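Local coordinates for DUF411 domain-containing protein (Pseudomonas aeruginosa, PDB 6WIS) that binds copper in a cysteine-bridged tetranuclear cluster and probably contributes to bacterial copper resistance, at residues M38-K42 / S53-G57; D81-V87 / Q107-R113; K42-P48 / K62-G66. One frame throughout, in Å; residues are numbered along the deposited sequence.

Contact 1 of 3, residues M38-K42 / S53-G57; sequences MSAVK and SCHTG. With CU (copper (II) ion), chain C; CU (copper (II) ion), chain D.
Lys42 of helix 38-45 and the copper ions lie on opposite faces of one short run of chain, with Thr56 reaching back to the lysine while Cys54 and His55 point away from the helix to hold metal. The lysine side chain extends as far as CE and then bends (chi4 -53°), which brings NZ to 2.8 Å from Thr56 OG1, a hydrogen bond in which the ammonium is the donor. Its CG also passes 3.5 Å from Thr56 OG1, so the aliphatic part of the lysine lies against the same hydroxyl. That oxygen has a second partner in Glu65, which also makes a salt bridge with Lys42. Beside it, Met38, present as selenomethionine, leans over with SE 3.9 Å from Thr56 OG1 and CE 4.0 Å from Cys54 O; its CG is anti to the backbone N (chi1 -176°), and the chain folds at both later torsions. Val41 adds a looser contact, CG1 4.4 Å from Thr56 CB. A water may link Lys42 NZ to Ser53 O, but its bond to the lysine is weak and the other is suspiciously short.

On the far side, Cys54 SG bridges two copper ions at 2.3 Å each, and His55 ND1 binds one of these at 2.2 Å. Cys16 completes the site shared with His55, whereas Cys15 and His67 complete the other, all within the cysteine-bridged cluster. The His55 ring also stacks with Trp19.

The chemistry thus divides by face: thiolate and imidazole hold copper, while hydroxyl, ammonium and carboxylate form a polar network behind them. Proximity to Glu65 would be expected to keep Lys42 protonated, and the network probably steadies the backbone that presents the two copper ligands.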
HETATM    1  N   MSE A  38       8.590 -12.395  -3.244  1.00 33.75           N
HETATM    2  CA  MSE A  38       8.087 -11.226  -2.547  1.00 40.80           C
HETATM    3  C   MSE A  38       9.128 -10.656  -1.573  1.00 37.87           C
HETATM    4  O   MSE A  38       9.196  -9.438  -1.391  1.00 33.47           O
HETATM    5  CB  MSE A  38       6.783 -11.552  -1.814  1.00 30.51           C
HETATM    6  CG  MSE A  38       6.184 -10.325  -1.146  1.00 29.77           C
HETATM    7 SE   MSE A  38       5.552  -9.032  -2.508  0.66 33.66          SE
HETATM    8  CE  MSE A  38       3.781  -9.770  -2.730  1.00 26.45           C
ATOM      9  N   SER A  39       9.934 -11.531  -0.958  1.00 32.06           N
ATOM     10  CA  SER A  39      11.063 -11.065  -0.148  1.00 39.01           C
ATOM     11  C   SER A  39      11.989 -10.148  -0.942  1.00 29.87           C
ATOM     12  O   SER A  39      12.392  -9.081  -0.458  1.00 33.02           O
ATOM     13  CB  SER A  39      11.850 -12.257   0.398  1.00 37.05           C
ATOM     14  OG  SER A  39      11.254 -12.702   1.598  1.00 56.09           O
ATOM     15  N   ALA A  40      12.363 -10.562  -2.153  1.00 30.53           N
ATOM     16  CA  ALA A  40      13.201  -9.716  -3.000  1.00 31.79           C
ATOM     17  C   ALA A  40      12.508  -8.395  -3.315  1.00 35.42           C
ATOM     18  O   ALA A  40      13.143  -7.332  -3.304  1.00 31.88           O
ATOM     19  CB  ALA A  40      13.553 -10.438  -4.302  1.00 30.17           C
ATOM     20  N   VAL A  41      11.206  -8.442  -3.622  1.00 31.50           N
ATOM     21  CA  VAL A  41      10.505  -7.220  -4.005  1.00 32.52           C
ATOM     22  C   VAL A  41      10.505  -6.240  -2.841  1.00 28.57           C
ATOM     23  O   VAL A  41      10.849  -5.066  -2.990  1.00 28.69           O
ATOM     24  CB  VAL A  41       9.070  -7.530  -4.480  1.00 33.93           C
ATOM     25  CG1 VAL A  41       8.289  -6.224  -4.643  1.00 30.28           C
ATOM     26  CG2 VAL A  41       9.081  -8.304  -5.796  1.00 29.50           C
ATOM     27  N   LYS A  42      10.171  -6.725  -1.650  1.00 28.77           N
ATOM     28  CA  LYS A  42      10.036  -5.821  -0.522  1.00 29.20           C
ATOM     29  C   LYS A  42      11.396  -5.303  -0.077  1.00 34.82           C
ATOM     30  O   LYS A  42      11.551  -4.105   0.209  1.00 28.82           O
ATOM     31  CB  LYS A  42       9.320  -6.526   0.632  1.00 31.44           C
ATOM     32  CG  LYS A  42       7.805  -6.742   0.411  1.00 28.39           C
ATOM     33  CD  LYS A  42       7.163  -7.190   1.727  1.00 28.25           C
ATOM     34  CE  LYS A  42       5.936  -8.056   1.458  1.00 29.81           C
ATOM     35  NZ  LYS A  42       4.973  -7.371   0.523  1.00 31.43           N
ATOM     36  N   SER A  53       3.047  -6.459   4.273  1.00 27.79           N
ATOM     37  CA  SER A  53       1.631  -6.744   4.147  1.00 25.68           C
ATOM     38  C   SER A  53       1.512  -7.790   3.054  1.00 26.90           C
ATOM     39  O   SER A  53       2.485  -8.481   2.733  1.00 27.76           O
ATOM     40  CB  SER A  53       0.856  -5.438   3.885  1.00 26.83           C
ATOM     41  OG  SER A  53      -0.544  -5.629   3.906  1.00 25.40           O
ATOM     42  N   CYS A  54       0.318  -7.900   2.460  1.00 24.12           N
ATOM     43  CA  CYS A  54       0.007  -8.938   1.477  1.00 23.74           C
ATOM     44  C   CYS A  54       0.309  -8.528   0.032  1.00 26.50           C
ATOM     45  O   CYS A  54       0.238  -9.371  -0.879  1.00 20.46           O
ATOM     46  CB  CYS A  54      -1.481  -9.294   1.608  1.00 25.58           C
ATOM     47  SG  CYS A  54      -2.483  -7.759   1.676  1.00 27.53           S
ATOM     48  N   HIS A  55       0.595  -7.254  -0.218  1.00 22.14           N
ATOM     49  CA  HIS A  55       0.931  -6.821  -1.570  1.00 21.27           C
ATOM     50  C   HIS A  55       1.815  -5.581  -1.477  1.00 23.48           C
ATOM     51  O   HIS A  55       1.842  -4.905  -0.452  1.00 22.65           O
ATOM     52  CB  HIS A  55      -0.332  -6.516  -2.395  1.00 22.50           C
ATOM     53  CG  HIS A  55      -1.125  -5.348  -1.877  1.00 20.96           C
ATOM     54  ND1 HIS A  55      -2.338  -5.489  -1.235  1.00 23.70           N
ATOM     55  CD2 HIS A  55      -0.865  -4.015  -1.893  1.00 22.57           C
ATOM     56  CE1 HIS A  55      -2.797  -4.300  -0.882  1.00 23.22           C
ATOM     57  NE2 HIS A  55      -1.912  -3.387  -1.250  1.00 23.54           N
ATOM     58  N   THR A  56       2.518  -5.274  -2.565  1.00 21.84           N
ATOM     59  CA  THR A  56       3.402  -4.111  -2.622  1.00 21.13           C
ATOM     60  C   THR A  56       3.154  -3.398  -3.946  1.00 22.74           C
ATOM     61  O   THR A  56       3.327  -4.004  -5.005  1.00 24.37           O
ATOM     62  CB  THR A  56       4.879  -4.503  -2.513  1.00 27.01           C
ATOM     63  OG1 THR A  56       5.094  -5.292  -1.326  1.00 28.48           O
ATOM     64  CG2 THR A  56       5.747  -3.242  -2.442  1.00 26.09           C
ATOM     65  N   GLY A  57       2.704  -2.133  -3.885  1.00 21.96           N
ATOM     66  CA  GLY A  57       2.546  -1.315  -5.074  1.00 23.23           C
ATOM     67  C   GLY A  57       3.744  -0.393  -5.272  1.00 26.81           C
ATOM     68  O   GLY A  57       4.481  -0.121  -4.325  1.00 21.95           O
TER
HETATM   69 CU    CU C 201      -2.796  -7.516  -0.546  1.00 23.20          CU
HETATM   70 CU    CU D 202      -4.760  -7.934   1.478  1.00 26.31          CU
HETATM   71  O   HOH W   1       3.307 -10.031   0.982  1.00 36.12           O

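Contact 2 of 3, residues D81-V87 / Q107-R113; sequences DLVGAAV and QVVGLTR
Val83 meets the opposite strand through both its backbone and its side chain. Its N donates to Leu111 O at 2.9 Å, and its CG1 rests 3.5 Å from the same oxygen. The other branch, CG2, placed anti to the backbone N, lies over one face of the Arg113 guanidinium, 3.8 Å from NH2 and offset toward the rim of the group; the two side chains cross at about a right angle.

Leu111 answers with its own N, which donates to Gly84 O at 2.9 Å. Its side chain turns to the face of the sheet that also carries Ala86 and Val109, and there touches Phe63, Pro48 and Met51.

Strands 84-86 and 106-111 run antiparallel within the mixed sheet. On its other edge strand 84-86 lies parallel to strand 62-65, to which helix 70-77 connects it in a beta-alpha-beta crossover.

Ala86 forms a hydrogen-bonded pair with Val109 through two backbone bonds of 2.9 Å, Ala86 N to Val109 O and Val109 N to Ala86 O. On the reverse face, Ala85 CB touches Val108 CG1 at 3.9 Å, and Leu82 CD1 approaches the bare CA of Gly110 at 4.1 Å. Leu82 and Ala85 also pack on Leu76 of the crossover helix and on Leu120 of strand 117-123. Further along, Val87 CG2 presses on Val108 CG2 at 3.5 Å.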
ATOM      1  N   ASP A  81       9.843  14.240   1.043  1.00 35.26           N
ATOM      2  CA  ASP A  81      10.659  13.562   2.045  1.00 42.24           C
ATOM      3  C   ASP A  81      10.331  12.070   2.208  1.00 40.21           C
ATOM      4  O   ASP A  81      11.078  11.370   2.905  1.00 39.56           O
ATOM      5  CB  ASP A  81      10.509  14.260   3.403  1.00 34.81           C
ATOM      6  CG  ASP A  81       9.063  14.355   3.844  1.00 43.76           C
ATOM      7  OD1 ASP A  81       8.218  14.750   3.012  1.00 45.79           O
ATOM      8  OD2 ASP A  81       8.765  14.031   5.012  1.00 46.44           O
ATOM      9  N   LEU A  82       9.259  11.563   1.595  1.00 39.91           N
ATOM     10  CA  LEU A  82       8.814  10.185   1.811  1.00 39.44           C
ATOM     11  C   LEU A  82       9.092   9.321   0.589  1.00 35.21           C
ATOM     12  O   LEU A  82       8.821   9.717  -0.551  1.00 34.62           O
ATOM     13  CB  LEU A  82       7.317  10.113   2.145  1.00 36.75           C
ATOM     14  CG  LEU A  82       6.839  10.832   3.405  1.00 37.12           C
ATOM     15  CD1 LEU A  82       5.344  10.643   3.582  1.00 36.10           C
ATOM     16  CD2 LEU A  82       7.598  10.358   4.638  1.00 32.25           C
ATOM     17  N   VAL A  83       9.608   8.122   0.849  1.00 32.97           N
ATOM     18  CA  VAL A  83       9.888   7.130  -0.180  1.00 37.36           C
ATOM     19  C   VAL A  83       8.849   6.003  -0.213  1.00 34.57           C
ATOM     20  O   VAL A  83       8.933   5.120  -1.077  1.00 26.58           O
ATOM     21  CB  VAL A  83      11.301   6.553   0.038  1.00 40.28           C
ATOM     22  CG1 VAL A  83      11.283   5.589   1.207  1.00 37.08           C
ATOM     23  CG2 VAL A  83      11.848   5.896  -1.242  1.00 50.00           C
ATOM     24  N   GLY A  84       7.885   6.002   0.703  1.00 32.54           N
ATOM     25  CA  GLY A  84       6.888   4.946   0.738  1.00 30.10           C
ATOM     26  C   GLY A  84       5.927   5.166   1.888  1.00 27.21           C
ATOM     27  O   GLY A  84       6.170   5.979   2.784  1.00 27.58           O
ATOM     28  N   ALA A  85       4.797   4.460   1.812  1.00 24.72           N
ATOM     29  CA  ALA A  85       3.836   4.418   2.909  1.00 27.36           C
ATOM     30  C   ALA A  85       3.333   2.989   3.039  1.00 25.38           C
ATOM     31  O   ALA A  85       3.221   2.274   2.042  1.00 23.15           O
ATOM     32  CB  ALA A  85       2.669   5.367   2.693  1.00 24.78           C
ATOM     33  N   ALA A  86       3.063   2.575   4.278  1.00 23.15           N
ATOM     34  CA  ALA A  86       2.674   1.205   4.593  1.00 28.76           C
ATOM     35  C   ALA A  86       1.474   1.208   5.524  1.00 24.45           C
ATOM     36  O   ALA A  86       1.397   2.031   6.455  1.00 24.96           O
ATOM     37  CB  ALA A  86       3.826   0.411   5.287  1.00 21.79           C
ATOM     38  N   VAL A  87       0.549   0.283   5.270  1.00 24.15           N
ATOM     39  CA  VAL A  87      -0.387  -0.208   6.282  1.00 24.90           C
ATOM     40  C   VAL A  87       0.022  -1.646   6.592  1.00 25.45           C
ATOM     41  O   VAL A  87      -0.301  -2.562   5.823  1.00 25.60           O
ATOM     42  CB  VAL A  87      -1.848  -0.144   5.824  1.00 26.23           C
ATOM     43  CG1 VAL A  87      -2.742  -0.783   6.895  1.00 24.83           C
ATOM     44  CG2 VAL A  87      -2.269   1.308   5.513  1.00 20.99           C
ATOM     45  N   GLN A 107      -3.012   2.836  11.089  1.00 27.09           N
ATOM     46  CA  GLN A 107      -2.382   4.045  10.585  1.00 31.62           C
ATOM     47  C   GLN A 107      -1.739   3.753   9.233  1.00 29.64           C
ATOM     48  O   GLN A 107      -1.317   2.624   8.949  1.00 27.88           O
ATOM     49  CB  GLN A 107      -1.306   4.568  11.553  1.00 30.41           C
ATOM     50  CG  GLN A 107      -1.745   4.668  13.023  1.00 32.80           C
ATOM     51  CD  GLN A 107      -0.573   4.916  13.974  1.00 35.27           C
ATOM     52  OE1 GLN A 107       0.431   4.202  13.944  1.00 44.10           O
ATOM     53  NE2 GLN A 107      -0.699   5.926  14.816  1.00 36.45           N
ATOM     54  N   VAL A 108      -1.687   4.769   8.395  1.00 24.36           N
ATOM     55  CA  VAL A 108      -0.834   4.755   7.216  1.00 24.81           C
ATOM     56  C   VAL A 108       0.487   5.414   7.610  1.00 27.51           C
ATOM     57  O   VAL A 108       0.515   6.580   8.016  1.00 30.00           O
ATOM     58  CB  VAL A 108      -1.493   5.491   6.039  1.00 26.74           C
ATOM     59  CG1 VAL A 108      -0.510   5.552   4.866  1.00 26.10           C
ATOM     60  CG2 VAL A 108      -2.808   4.800   5.643  1.00 23.64           C
ATOM     61  N   VAL A 109       1.574   4.666   7.528  1.00 26.98           N
ATOM     62  CA  VAL A 109       2.862   5.097   8.052  1.00 30.48           C
ATOM     63  C   VAL A 109       3.765   5.486   6.878  1.00 31.23           C
ATOM     64  O   VAL A 109       4.162   4.639   6.069  1.00 30.84           O
ATOM     65  CB  VAL A 109       3.492   4.002   8.918  1.00 32.09           C
ATOM     66  CG1 VAL A 109       4.816   4.489   9.524  1.00 43.41           C
ATOM     67  CG2 VAL A 109       2.509   3.551  10.011  1.00 28.98           C
ATOM     68  N   GLY A 110       4.102   6.767   6.779  1.00 30.74           N
ATOM     69  CA  GLY A 110       5.058   7.191   5.782  1.00 31.66           C
ATOM     70  C   GLY A 110       6.483   6.967   6.253  1.00 39.82           C
ATOM     71  O   GLY A 110       6.780   6.997   7.444  1.00 39.19           O
ATOM     72  N   LEU A 111       7.367   6.693   5.303  1.00 35.70           N
ATOM     73  CA  LEU A 111       8.780   6.429   5.654  1.00 36.81           C
ATOM     74  C   LEU A 111       9.742   7.301   4.857  1.00 32.96           C
ATOM     75  O   LEU A 111       9.564   7.409   3.672  1.00 33.98           O
ATOM     76  CB  LEU A 111       9.063   4.974   5.315  1.00 40.80           C
ATOM     77  CG  LEU A 111       8.355   3.992   6.222  1.00 44.13           C
ATOM     78  CD1 LEU A 111       8.550   2.577   5.722  1.00 59.32           C
ATOM     79  CD2 LEU A 111       8.858   4.156   7.637  1.00 42.20           C
ATOM     80  N   THR A 112      10.694   7.921   5.541  1.00 37.08           N
ATOM     81  CA  THR A 112      11.763   8.623   4.849  1.00 40.71           C
ATOM     82  C   THR A 112      12.915   7.664   4.564  1.00 45.27           C
ATOM     83  O   THR A 112      12.975   6.547   5.089  1.00 42.20           O
ATOM     84  CB  THR A 112      12.265   9.804   5.672  1.00 39.95           C
ATOM     85  OG1 THR A 112      13.032   9.299   6.768  1.00 45.65           O
ATOM     86  CG2 THR A 112      11.082  10.609   6.226  1.00 43.91           C
ATOM     87  N   ARG A 113      13.846   8.117   3.722  1.00 48.28           N
ATOM     88  CA  ARG A 113      15.085   7.366   3.534  1.00 51.41           C
ATOM     89  C   ARG A 113      15.864   7.228   4.838  1.00 54.34           C
ATOM     90  O   ARG A 113      16.435   6.170   5.114  1.00 56.40           O
ATOM     91  CB  ARG A 113      15.947   8.023   2.461  1.00 51.87           C
ATOM     92  CG  ARG A 113      15.613   7.501   1.067  1.00 57.64           C
ATOM     93  CD  ARG A 113      16.404   8.202  -0.020  1.00 54.93           C
ATOM     94  NE  ARG A 113      15.575   8.420  -1.201  1.00 60.25           N
ATOM     95  CZ  ARG A 113      15.301   7.485  -2.109  1.00 57.46           C
ATOM     96  NH1 ARG A 113      15.796   6.258  -1.970  1.00 53.53           N
ATOM     97  NH2 ARG A 113      14.528   7.778  -3.154  1.00 52.58           N
TER

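Contact 3 of 3, residues K42-P48 / K62-G66; sequences KSRLGVP and KFVEG
Val47 and Phe63 make the tight part of the contact: methyl CG2 sits over the centre of the ring, 3.9 Å from the centroid and 12° off the normal, a CH-pi contact. With CG1 anti to the backbone N (chi1 179°), that methyl lies along the Glu65 chain, 3.8 Å from Glu65 CG, while CG2 over the ring is also 3.7 Å from Glu65 OE1.

Glu65 is gripped from several directions. Its OE2 receives Lys42 NZ at 2.8 Å through the syn lone pair, in a salt bridge, and also takes a hydrogen bond from Ser53 N; OE1 is bonded to Thr56 OG1. The buried carboxylate is thereby held at both oxygens.

Val47 is brought to this position by a Schellman motif at the end of helix 38-45. Gly46, with positive phi, is the C-prime residue; Val47 N bonds back to Lys42 O at 3.0 Å, while the bond from Gly46 N to Ser43 O is weak.

Carbonyl oxygens of this exposed turn approach the ring obliquely, Leu45 O at 3.4 Å from Phe63 CD2. Its side chains are looser: Leu45 CB is 4.2 Å from Phe63 CB, and Pro48 CD 4.4 Å from Phe63 CZ.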
ATOM      1  N   LYS A  42      10.171  -6.725  -1.650  1.00 28.77           N
ATOM      2  CA  LYS A  42      10.036  -5.821  -0.522  1.00 29.20           C
ATOM      3  C   LYS A  42      11.396  -5.303  -0.077  1.00 34.82           C
ATOM      4  O   LYS A  42      11.551  -4.105   0.209  1.00 28.82           O
ATOM      5  CB  LYS A  42       9.320  -6.526   0.632  1.00 31.44           C
ATOM      6  CG  LYS A  42       7.805  -6.742   0.411  1.00 28.39           C
ATOM      7  CD  LYS A  42       7.163  -7.190   1.727  1.00 28.25           C
ATOM      8  CE  LYS A  42       5.936  -8.056   1.458  1.00 29.81           C
ATOM      9  NZ  LYS A  42       4.973  -7.371   0.523  1.00 31.43           N
ATOM     10  N   SER A  43      12.401  -6.184  -0.033  1.00 27.54           N
ATOM     11  CA  SER A  43      13.711  -5.739   0.434  1.00 35.85           C
ATOM     12  C   SER A  43      14.366  -4.795  -0.563  1.00 31.63           C
ATOM     13  O   SER A  43      15.052  -3.858  -0.156  1.00 39.48           O
ATOM     14  CB  SER A  43      14.622  -6.933   0.714  1.00 37.01           C
ATOM     15  OG  SER A  43      15.083  -7.471  -0.498  1.00 49.48           O
ATOM     16  N   ARG A  44      14.139  -4.986  -1.864  1.00 31.06           N
ATOM     17  CA  ARG A  44      14.722  -4.052  -2.819  1.00 33.79           C
ATOM     18  C   ARG A  44      14.068  -2.679  -2.741  1.00 39.91           C
ATOM     19  O   ARG A  44      14.730  -1.668  -2.996  1.00 33.99           O
ATOM     20  CB  ARG A  44      14.626  -4.612  -4.230  1.00 37.13           C
ATOM     21  CG  ARG A  44      15.682  -5.680  -4.484  1.00 34.38           C
ATOM     22  CD  ARG A  44      15.457  -6.405  -5.801  1.00 39.14           C
ATOM     23  NE  ARG A  44      16.273  -7.619  -5.854  1.00 41.45           N
ATOM     24  CZ  ARG A  44      16.497  -8.330  -6.955  1.00 37.68           C
ATOM     25  NH1 ARG A  44      15.977  -7.959  -8.111  1.00 46.09           N
ATOM     26  NH2 ARG A  44      17.244  -9.412  -6.890  1.00 43.31           N
ATOM     27  N   LEU A  45      12.782  -2.619  -2.395  1.00 33.30           N
ATOM     28  CA  LEU A  45      12.100  -1.340  -2.276  1.00 33.83           C
ATOM     29  C   LEU A  45      12.337  -0.679  -0.929  1.00 35.17           C
ATOM     30  O   LEU A  45      11.998   0.497  -0.765  1.00 29.58           O
ATOM     31  CB  LEU A  45      10.596  -1.544  -2.517  1.00 33.86           C
ATOM     32  CG  LEU A  45      10.196  -1.820  -3.971  1.00 29.70           C
ATOM     33  CD1 LEU A  45       8.818  -2.426  -4.048  1.00 32.31           C
ATOM     34  CD2 LEU A  45      10.223  -0.517  -4.773  1.00 34.73           C
ATOM     35  N   GLY A  46      12.898  -1.406   0.039  1.00 32.97           N
ATOM     36  CA  GLY A  46      13.135  -0.846   1.349  1.00 32.93           C
ATOM     37  C   GLY A  46      11.959  -0.920   2.295  1.00 33.53           C
ATOM     38  O   GLY A  46      11.876  -0.114   3.228  1.00 30.91           O
ATOM     39  N   VAL A  47      11.049  -1.870   2.100  1.00 27.24           N
ATOM     40  CA  VAL A  47       9.939  -2.019   3.036  1.00 30.68           C
ATOM     41  C   VAL A  47      10.488  -2.607   4.328  1.00 34.23           C
ATOM     42  O   VAL A  47      11.060  -3.704   4.296  1.00 32.24           O
ATOM     43  CB  VAL A  47       8.832  -2.921   2.474  1.00 26.07           C
ATOM     44  CG1 VAL A  47       7.692  -3.059   3.514  1.00 26.18           C
ATOM     45  CG2 VAL A  47       8.339  -2.402   1.102  1.00 22.40           C
ATOM     46  N   PRO A  48      10.310  -1.952   5.477  1.00 36.50           N
ATOM     47  CA  PRO A  48      10.857  -2.501   6.726  1.00 31.56           C
ATOM     48  C   PRO A  48      10.231  -3.836   7.084  1.00 34.68           C
ATOM     49  O   PRO A  48       9.024  -4.057   6.923  1.00 32.44           O
ATOM     50  CB  PRO A  48      10.508  -1.433   7.773  1.00 34.51           C
ATOM     51  CG  PRO A  48      10.267  -0.177   6.963  1.00 39.23           C
ATOM     52  CD  PRO A  48       9.592  -0.692   5.720  1.00 33.37           C
ATOM     53  N   LYS A  62       7.938   5.277  -5.484  1.00 37.55           N
ATOM     54  CA  LYS A  62       7.709   5.075  -4.057  1.00 31.95           C
ATOM     55  C   LYS A  62       6.867   3.821  -3.837  1.00 32.62           C
ATOM     56  O   LYS A  62       6.033   3.468  -4.681  1.00 29.04           O
ATOM     57  CB  LYS A  62       7.010   6.290  -3.455  1.00 32.22           C
ATOM     58  CG  LYS A  62       7.676   7.621  -3.839  1.00 32.83           C
ATOM     59  CD  LYS A  62       7.041   8.782  -3.093  1.00 33.09           C
ATOM     60  CE  LYS A  62       7.809  10.092  -3.379  1.00 27.87           C
ATOM     61  NZ  LYS A  62       7.271  11.131  -2.474  1.00 36.11           N
ATOM     62  N   PHE A  63       7.090   3.138  -2.712  1.00 29.27           N
ATOM     63  CA  PHE A  63       6.353   1.902  -2.445  1.00 29.38           C
ATOM     64  C   PHE A  63       5.069   2.182  -1.665  1.00 27.48           C
ATOM     65  O   PHE A  63       4.975   3.137  -0.892  1.00 25.76           O
ATOM     66  CB  PHE A  63       7.211   0.858  -1.702  1.00 25.71           C
ATOM     67  CG  PHE A  63       7.603   1.229  -0.280  1.00 26.94           C
ATOM     68  CD1 PHE A  63       6.696   1.120   0.767  1.00 24.38           C
ATOM     69  CD2 PHE A  63       8.911   1.603   0.007  1.00 28.41           C
ATOM     70  CE1 PHE A  63       7.067   1.435   2.051  1.00 30.54           C
ATOM     71  CE2 PHE A  63       9.295   1.905   1.290  1.00 29.82           C
ATOM     72  CZ  PHE A  63       8.380   1.824   2.315  1.00 28.64           C
ATOM     73  N   VAL A  64       4.080   1.321  -1.878  1.00 26.88           N
ATOM     74  CA  VAL A  64       2.761   1.410  -1.251  1.00 20.73           C
ATOM     75  C   VAL A  64       2.526   0.013  -0.696  1.00 24.71           C
ATOM     76  O   VAL A  64       2.252  -0.917  -1.455  1.00 23.69           O
ATOM     77  CB  VAL A  64       1.659   1.800  -2.246  1.00 23.57           C
ATOM     78  CG1 VAL A  64       0.280   1.806  -1.558  1.00 19.87           C
ATOM     79  CG2 VAL A  64       1.968   3.200  -2.913  1.00 21.70           C
ATOM     80  N   GLU A  65       2.716  -0.160   0.605  1.00 26.26           N
ATOM     81  CA  GLU A  65       2.695  -1.480   1.222  1.00 24.63           C
ATOM     82  C   GLU A  65       1.327  -1.702   1.850  1.00 24.06           C
ATOM     83  O   GLU A  65       0.931  -0.969   2.761  1.00 22.74           O
ATOM     84  CB  GLU A  65       3.803  -1.607   2.271  1.00 25.38           C
ATOM     85  CG  GLU A  65       3.908  -2.994   2.902  1.00 22.38           C
ATOM     86  CD  GLU A  65       4.402  -4.055   1.920  1.00 30.98           C
ATOM     87  OE1 GLU A  65       4.872  -3.651   0.836  1.00 31.71           O
ATOM     88  OE2 GLU A  65       4.324  -5.285   2.223  1.00 26.44           O
ATOM     89  N   GLY A  66       0.601  -2.685   1.356  1.00 24.66           N
ATOM     90  CA  GLY A  66      -0.670  -2.994   1.981  1.00 21.90           C
ATOM     91  C   GLY A  66      -1.837  -2.107   1.559  1.00 25.88           C
ATOM     92  O   GLY A  66      -1.836  -1.416   0.524  1.00 23.27           O
TER

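How the contacts relate
From the N terminus, helix 38-45 opens both of the first two loops. Contact 1 closes the shorter, bringing the start of the helix against strand 55-59 as the chain arrives at the copper ligands Cys54 and His55; contact 3 closes the other, joining the end of the helix and the following turn to strand 62-65. Their segments alternate along the chain, so the two loops cross, and Lys42 belongs to both. Contact 2 follows in series, pairing strand 84-86 with strand 106-111 after the crossover helix. It reaches contact 3 through backbone bonds between Glu65 and both Ala85 and Val87. Together they link four consecutive strands of the sheet, with the helix lying on the first two.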